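Local structure of PA0821 (Pseudomonas aeruginosa, 7DRG) at the interface of chains A and B. The protein is a type VI secretion antitoxin of the TsiV immunity family that probably neutralises a VRR-NUC nuclease effector encoded in the same PAAR2 gene cluster. Residues are numbered along the deposited sequence; one frame, centred on the assembly and turned at random. Chains: chain A/B, PA0821.

Contact 1: the interface of chains A and B. Residues chain A 4, 17-18, 20, 38, 184, 200, 205, 278; chain B 4-5, 8-9.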
loop_
_atom_site.group_PDB
_atom_site.type_symbol
_atom_site.label_atom_id
_atom_site.label_comp_id
_atom_site.label_asym_id
_atom_site.label_seq_id
_atom_site.Cartn_x
_atom_site.Cartn_y
_atom_site.Cartn_z
ATOM N N PRO A 4 -7.811 -15.926 12.860
ATOM C CA PRO A 4 -8.176 -17.346 12.907
ATOM C C PRO A 4 -7.743 -18.011 14.196
ATOM O O PRO A 4 -6.947 -18.951 14.129
ATOM C CB PRO A 4 -7.403 -17.963 11.735
ATOM C CG PRO A 4 -6.781 -16.849 11.016
ATOM C CD PRO A 4 -6.680 -15.692 11.954
ATOM N N LEU A 17 -12.456 -17.708 3.276
ATOM C CA LEU A 17 -11.676 -16.722 4.026
ATOM C C LEU A 17 -10.211 -16.694 3.592
ATOM O O LEU A 17 -9.588 -15.626 3.563
ATOM C CB LEU A 17 -11.786 -17.019 5.524
ATOM C CG LEU A 17 -11.091 -16.090 6.521
ATOM C CD1 LEU A 17 -11.889 -16.042 7.801
ATOM C CD2 LEU A 17 -9.683 -16.555 6.820
ATOM N N LEU A 18 -9.638 -17.845 3.271
ATOM C CA LEU A 18 -8.233 -17.895 2.894
ATOM C C LEU A 18 -7.991 -17.553 1.426
ATOM O O LEU A 18 -6.835 -17.550 0.984
ATOM C CB LEU A 18 -7.686 -19.292 3.178
ATOM C CG LEU A 18 -7.735 -19.777 4.632
ATOM C CD1 LEU A 18 -7.019 -21.114 4.806
ATOM C CD2 LEU A 18 -7.118 -18.735 5.540
ATOM N N ILE A 20 -8.579 -15.221 -2.247
ATOM C CA ILE A 20 -8.865 -13.949 -2.902
ATOM C C ILE A 20 -9.306 -14.267 -4.323
ATOM O O ILE A 20 -8.597 -14.972 -5.052
ATOM C CB ILE A 20 -7.646 -13.009 -2.893
ATOM C CG1 ILE A 20 -7.168 -12.776 -1.458
ATOM C CG2 ILE A 20 -7.988 -11.669 -3.558
ATOM C CD1 ILE A 20 -5.917 -11.936 -1.345
ATOM N N LEU A 38 -4.164 -18.472 0.978
ATOM C CA LEU A 38 -3.243 -18.439 2.104
ATOM C C LEU A 38 -2.873 -19.858 2.523
ATOM O O LEU A 38 -3.745 -20.713 2.710
ATOM C CB LEU A 38 -3.878 -17.680 3.268
ATOM C CG LEU A 38 -2.999 -17.463 4.497
ATOM C CD1 LEU A 38 -1.801 -16.610 4.152
ATOM C CD2 LEU A 38 -3.820 -16.819 5.595
ATOM N N TYR A 184 0.593 -16.081 0.691
ATOM C CA TYR A 184 -0.425 -16.293 -0.331
ATOM C C TYR A 184 0.210 -16.896 -1.576
ATOM O O TYR A 184 1.086 -16.275 -2.191
ATOM C CB TYR A 184 -1.113 -14.985 -0.707
ATOM C CG TYR A 184 -2.165 -14.519 0.266
ATOM C CD1 TYR A 184 -3.442 -15.073 0.261
ATOM C CD2 TYR A 184 -1.890 -13.515 1.182
ATOM C CE1 TYR A 184 -4.411 -14.639 1.154
ATOM C CE2 TYR A 184 -2.852 -13.077 2.073
ATOM C CZ TYR A 184 -4.107 -13.641 2.053
ATOM O OH TYR A 184 -5.062 -13.198 2.942
ATOM N N PHE A 200 -0.364 -2.810 4.208
ATOM C CA PHE A 200 -1.409 -3.420 5.021
ATOM C C PHE A 200 -0.908 -4.703 5.662
ATOM O O PHE A 200 -1.138 -4.942 6.854
ATOM C CB PHE A 200 -2.648 -3.702 4.177
ATOM C CG PHE A 200 -3.752 -4.358 4.946
ATOM C CD1 PHE A 200 -4.582 -3.609 5.764
ATOM C CD2 PHE A 200 -3.958 -5.724 4.858
ATOM C CE1 PHE A 200 -5.601 -4.211 6.480
ATOM C CE2 PHE A 200 -4.971 -6.331 5.573
ATOM C CZ PHE A 200 -5.794 -5.573 6.386
HETATM N N MSE A 205 -0.842 -8.075 9.115
HETATM C CA MSE A 205 -0.469 -9.492 8.982
HETATM C C MSE A 205 1.050 -9.644 8.863
HETATM O O MSE A 205 1.540 -10.177 7.867
HETATM C CB MSE A 205 -1.155 -10.119 7.759
HETATM C CG MSE A 205 -2.672 -9.952 7.726
HETATM SE SE MSE A 205 -3.503 -10.515 6.028
HETATM C CE MSE A 205 -3.535 -12.438 6.334
ATOM N N ILE A 278 0.352 -15.648 11.854
ATOM C CA ILE A 278 -0.073 -14.590 10.939
ATOM C C ILE A 278 0.154 -13.223 11.567
ATOM O O ILE A 278 0.660 -12.289 10.926
ATOM C CB ILE A 278 -1.559 -14.771 10.571
ATOM C CG1 ILE A 278 -1.767 -15.988 9.679
ATOM C CG2 ILE A 278 -2.101 -13.503 9.919
ATOM C CD1 ILE A 278 -3.236 -16.312 9.428
ATOM N N PRO B 4 -8.560 -9.423 9.412
ATOM C CA PRO B 4 -7.731 -8.837 8.341
ATOM C C PRO B 4 -7.961 -9.438 6.958
ATOM O O PRO B 4 -7.531 -8.831 5.969
ATOM C CB PRO B 4 -6.293 -9.101 8.818
ATOM C CG PRO B 4 -6.401 -9.341 10.276
ATOM C CD PRO B 4 -7.712 -10.039 10.451
ATOM N N PHE B 5 -8.621 -10.595 6.850
ATOM C CA PHE B 5 -8.628 -11.327 5.583
ATOM C C PHE B 5 -9.515 -10.655 4.548
ATOM O O PHE B 5 -9.118 -10.497 3.387
ATOM C CB PHE B 5 -9.070 -12.765 5.814
ATOM C CG PHE B 5 -8.225 -13.473 6.798
ATOM C CD1 PHE B 5 -7.043 -14.062 6.407
ATOM C CD2 PHE B 5 -8.575 -13.493 8.134
ATOM C CE1 PHE B 5 -6.251 -14.712 7.314
ATOM C CE2 PHE B 5 -7.773 -14.129 9.041
ATOM C CZ PHE B 5 -6.607 -14.734 8.619
ATOM N N ALA B 8 -7.726 -7.775 3.194
ATOM C CA ALA B 8 -6.669 -8.180 2.274
ATOM C C ALA B 8 -7.246 -8.532 0.909
ATOM O O ALA B 8 -6.643 -8.229 -0.128
ATOM C CB ALA B 8 -5.889 -9.361 2.850
ATOM N N ALA B 9 -8.422 -9.167 0.893
ATOM C CA ALA B 9 -9.067 -9.497 -0.373
ATOM C C ALA B 9 -9.535 -8.240 -1.095
ATOM O O ALA B 9 -9.356 -8.113 -2.312
ATOM C CB ALA B 9 -10.237 -10.451 -0.134
#
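In this TsiV-family immunity protein, the N-terminal helix 4-13 of one copy docks by its first turns into an apolar pocket of the other, and B:Phe5 is the plug. Its CG is anti to the carbonyl carbon (chi1 -57°), so the ring projects away from the helix into chain A. At the root, CB of B:Phe5 lies 3.7 Å from the carbonyl O of A:Leu17. Further out, the leucine crosses the ring obliquely; with CG anti to the backbone N (chi1 -178°), A:Leu17 sets its methyl CD2 over the centre of one face, 3.5 Å from the B:Phe5 ring centroid, a CH-pi contact. On the CD1/CE1 flank, selenomethionine A:Met205 crosses at about a right angle; its chain bends at chi3 (80°) and brings CE to 3.7 Å from CE1 of B:Phe5. The same CE1 of B:Phe5 meets CD2 of A:Leu38 at 3.6 Å. At the tip, A:Ile278 CD1 comes end-on in the ring plane, 3.8 Å from CZ of B:Phe5, while the poorly ordered A:Pro4 lies along the CE2/CZ rim. Lower on the helix, B:Ala8 CB sits 3.9 Å from the phenol OH of A:Tyr184, whose ring is held between A:Leu38 CD1 and A:Ile20 CD1 on opposite faces. CE2 of A:Phe200 lies 3.6 Å from the carbonyl O of B:Pro4. No polar bond crosses the patch.

Contact 2: the interface of chains A and B. Residues chain A 202-204, 283-286, 330; chain B 24-30.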
loop_
_atom_site.group_PDB
_atom_site.type_symbol
_atom_site.label_atom_id
_atom_site.label_comp_id
_atom_site.label_asym_id
_atom_site.label_seq_id
_atom_site.Cartn_x
_atom_site.Cartn_y
_atom_site.Cartn_z
ATOM N N ALA A 202 2.176 -5.417 6.324
ATOM C CA ALA A 202 3.133 -5.043 7.365
ATOM C C ALA A 202 2.434 -4.635 8.660
ATOM O O ALA A 202 2.933 -4.903 9.759
ATOM C CB ALA A 202 4.031 -3.912 6.866
ATOM N N ALA A 203 1.274 -3.990 8.551
ATOM C CA ALA A 203 0.609 -3.456 9.729
ATOM C C ALA A 203 -0.255 -4.504 10.423
ATOM O O ALA A 203 -0.279 -4.576 11.657
ATOM C CB ALA A 203 -0.238 -2.245 9.320
ATOM N N ARG A 204 -0.968 -5.317 9.642
ATOM C CA ARG A 204 -2.024 -6.186 10.144
ATOM C C ARG A 204 -1.704 -7.668 10.044
ATOM O O ARG A 204 -2.279 -8.451 10.797
ATOM C CB ARG A 204 -3.331 -5.929 9.381
ATOM C CG ARG A 204 -4.047 -4.610 9.706
ATOM C CD ARG A 204 -4.719 -4.691 11.072
ATOM N NE ARG A 204 -3.769 -4.297 12.096
ATOM C CZ ARG A 204 -3.782 -4.702 13.360
ATOM N NH1 ARG A 204 -4.716 -5.534 13.803
ATOM N NH2 ARG A 204 -2.841 -4.263 14.180
ATOM N N GLU A 283 -3.281 -6.300 21.296
ATOM C CA GLU A 283 -2.456 -5.140 21.606
ATOM C C GLU A 283 -1.458 -4.831 20.499
ATOM O O GLU A 283 -1.153 -3.657 20.261
ATOM C CB GLU A 283 -1.712 -5.354 22.928
ATOM C CG GLU A 283 -2.580 -5.850 24.079
ATOM C CD GLU A 283 -3.793 -4.968 24.333
ATOM O OE1 GLU A 283 -4.883 -5.518 24.605
ATOM O OE2 GLU A 283 -3.660 -3.728 24.259
ATOM N N ASP A 284 -0.951 -5.849 19.806
ATOM C CA ASP A 284 0.113 -5.632 18.835
ATOM C C ASP A 284 0.061 -6.749 17.804
ATOM O O ASP A 284 0.003 -7.927 18.167
ATOM C CB ASP A 284 1.479 -5.592 19.537
ATOM C CG ASP A 284 2.559 -4.947 18.692
ATOM O OD1 ASP A 284 2.885 -5.481 17.611
ATOM O OD2 ASP A 284 3.090 -3.894 19.117
ATOM N N SER A 285 0.067 -6.377 16.521
ATOM C CA SER A 285 -0.042 -7.366 15.460
ATOM C C SER A 285 1.237 -8.174 15.264
ATOM O O SER A 285 1.189 -9.237 14.639
ATOM C CB SER A 285 -0.425 -6.682 14.145
ATOM O OG SER A 285 0.612 -5.822 13.712
ATOM N N ARG A 286 2.372 -7.724 15.791
ATOM C CA ARG A 286 3.617 -8.457 15.536
ATOM C C ARG A 286 3.685 -9.720 16.399
ATOM O O ARG A 286 3.505 -9.639 17.616
ATOM C CB ARG A 286 4.815 -7.554 15.812
ATOM C CG ARG A 286 4.888 -6.356 14.879
ATOM C CD ARG A 286 5.825 -5.272 15.386
ATOM N NE ARG A 286 5.237 -4.504 16.482
ATOM C CZ ARG A 286 5.628 -3.280 16.822
ATOM N NH1 ARG A 286 6.607 -2.679 16.151
ATOM N NH2 ARG A 286 5.035 -2.652 17.827
ATOM N N ARG A 330 8.981 -4.471 9.208
ATOM C CA ARG A 330 7.689 -4.531 9.887
ATOM C C ARG A 330 7.750 -5.189 11.260
ATOM O O ARG A 330 6.870 -4.936 12.088
ATOM C CB ARG A 330 6.676 -5.272 9.013
ATOM C CG ARG A 330 6.937 -6.766 8.926
ATOM C CD ARG A 330 6.358 -7.406 7.668
ATOM N NE ARG A 330 6.712 -8.827 7.677
ATOM C CZ ARG A 330 7.911 -9.301 7.357
ATOM N NH1 ARG A 330 8.875 -8.476 6.969
ATOM N NH2 ARG A 330 8.155 -10.610 7.431
ATOM N N LEU B 24 -6.068 2.032 11.482
ATOM C CA LEU B 24 -6.022 0.717 10.842
ATOM C C LEU B 24 -4.602 0.301 10.481
ATOM O O LEU B 24 -4.225 -0.861 10.666
ATOM C CB LEU B 24 -6.898 0.702 9.586
ATOM C CG LEU B 24 -6.813 -0.587 8.755
ATOM C CD1 LEU B 24 -7.486 -1.749 9.465
ATOM C CD2 LEU B 24 -7.399 -0.402 7.371
ATOM N N LEU B 25 -3.806 1.221 9.942
ATOM C CA LEU B 25 -2.474 0.885 9.431
ATOM C C LEU B 25 -1.422 0.991 10.515
ATOM O O LEU B 25 -0.282 1.409 10.277
ATOM C CB LEU B 25 -2.131 1.766 8.232
ATOM C CG LEU B 25 -2.574 1.325 6.828
ATOM C CD1 LEU B 25 -1.799 0.097 6.369
ATOM C CD2 LEU B 25 -4.077 1.064 6.746
HETATM N N MSE B 26 -1.811 0.615 11.726
HETATM C CA MSE B 26 -0.963 0.661 12.901
HETATM C C MSE B 26 -0.734 -0.738 13.448
HETATM O O MSE B 26 -1.494 -1.648 13.137
HETATM C CB MSE B 26 -1.593 1.556 13.959
HETATM C CG MSE B 26 -1.022 2.936 13.891
HETATM SE SE MSE B 26 0.844 2.617 13.540
HETATM C CE MSE B 26 1.559 3.404 15.162
ATOM N N LYS B 27 0.312 -0.914 14.263
ATOM C CA LYS B 27 0.526 -2.214 14.894
ATOM C C LYS B 27 -0.505 -2.492 15.981
ATOM O O LYS B 27 -0.829 -3.658 16.240
ATOM C CB LYS B 27 1.932 -2.300 15.484
ATOM C CG LYS B 27 3.049 -1.938 14.525
ATOM C CD LYS B 27 3.196 -2.937 13.404
ATOM C CE LYS B 27 4.403 -2.579 12.546
ATOM N NZ LYS B 27 4.592 -3.509 11.403
ATOM N N SER B 28 -1.029 -1.451 16.633
ATOM C CA SER B 28 -2.035 -1.692 17.662
ATOM C C SER B 28 -3.409 -1.969 17.065
ATOM O O SER B 28 -4.234 -2.624 17.711
ATOM C CB SER B 28 -2.108 -0.518 18.637
ATOM O OG SER B 28 -2.370 0.681 17.939
ATOM N N GLY B 29 -3.680 -1.469 15.859
ATOM C CA GLY B 29 -4.822 -1.914 15.101
ATOM C C GLY B 29 -6.029 -1.007 15.183
ATOM O O GLY B 29 -6.048 0.004 15.898
ATOM N N PRO B 30 -7.083 -1.398 14.471
ATOM C CA PRO B 30 -8.238 -0.512 14.297
ATOM C C PRO B 30 -8.914 -0.179 15.614
ATOM O O PRO B 30 -8.961 -0.988 16.545
ATOM C CB PRO B 30 -9.167 -1.316 13.379
ATOM C CG PRO B 30 -8.658 -2.741 13.437
ATOM C CD PRO B 30 -7.188 -2.617 13.652
HETATM O O HOH W 1 -3.615 -5.709 16.977
#
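Two basic side chains reach across this loop-to-helix-end interface in opposite directions: B:Lys27, from the segment 24-30 of chain B, and A:Arg204, at the end of helix 198-204. B:Lys27 places CG anti to its carbonyl carbon, bends at chi2 (-67°) and then runs extended to its ammonium. B:Lys27 NZ is gripped by two main-chain carbonyls of chain A: A:Ala202 O at 2.7 Å, with the donor well above the carbonyl plane, and A:Arg330 O at 2.8 Å, in plane and on a lone pair. The carbonyl at the helix end would present partial negative charge to the ammonium.

A:Arg286 crosses the lysine chain at about a right angle and lays its guanidinium over the aliphatic part, with B:Lys27 CG beneath the centre of one face, 3.7 Å from A:Arg286 CZ. A:Asp284 fixes the rotation of that guanidinium by meeting it side-on: NE goes to OD1, and A:Arg286 NH2 makes a nearly straight salt bridge to A:Asp284 OD2 (2.6 Å, 177° at H), both on syn lone pairs. OD1 also takes the backbone N-H of A:Arg286 on its anti lone pair. The carboxylate may thus offset like charge near the lysine; the side chains of B:Lys27 and A:Asp284 lie side by side, pointing the same way.

A:Arg204 bends at chi2 and chi3, turning its guanidinium so that B:Gly29 CA, 3.4 Å from A:Arg204 CZ, and B:Pro30 CD both lie over one face, toward its rim. A:Arg204 NH2 donates in plane to a lone pair of B:Met26 O at 3.1 Å and also meets water 1, which bridges to B:Ser28 O. The neighbouring B:Lys27 O instead accepts from A:Ser285 N at 2.9 Å. A:Ser285 turns its OG into the crowded position between backbone N and carbonyl carbon (chi1 65°), where the hydroxyl OG of A:Ser285 donates to A:Ala203 O at 2.6 Å.

Contact 1 and contact 2 lie about 14 Å apart, measured between the centres of their C-alpha atoms, and belong to one interface. On chain A they are joined by helix 198-204 and the residue after it: A:Phe200 and A:Met205 serve contact 1, A:Ala202 to A:Arg204 contact 2. Chain B supplies its N-terminal helix 4-13 to the first and the later segment 24-30 to the second, so an apolar plug sits beside a polar patch. The pairing is not an exact two-fold, and this dimer may be a product of crystal packing rather than the biological assembly.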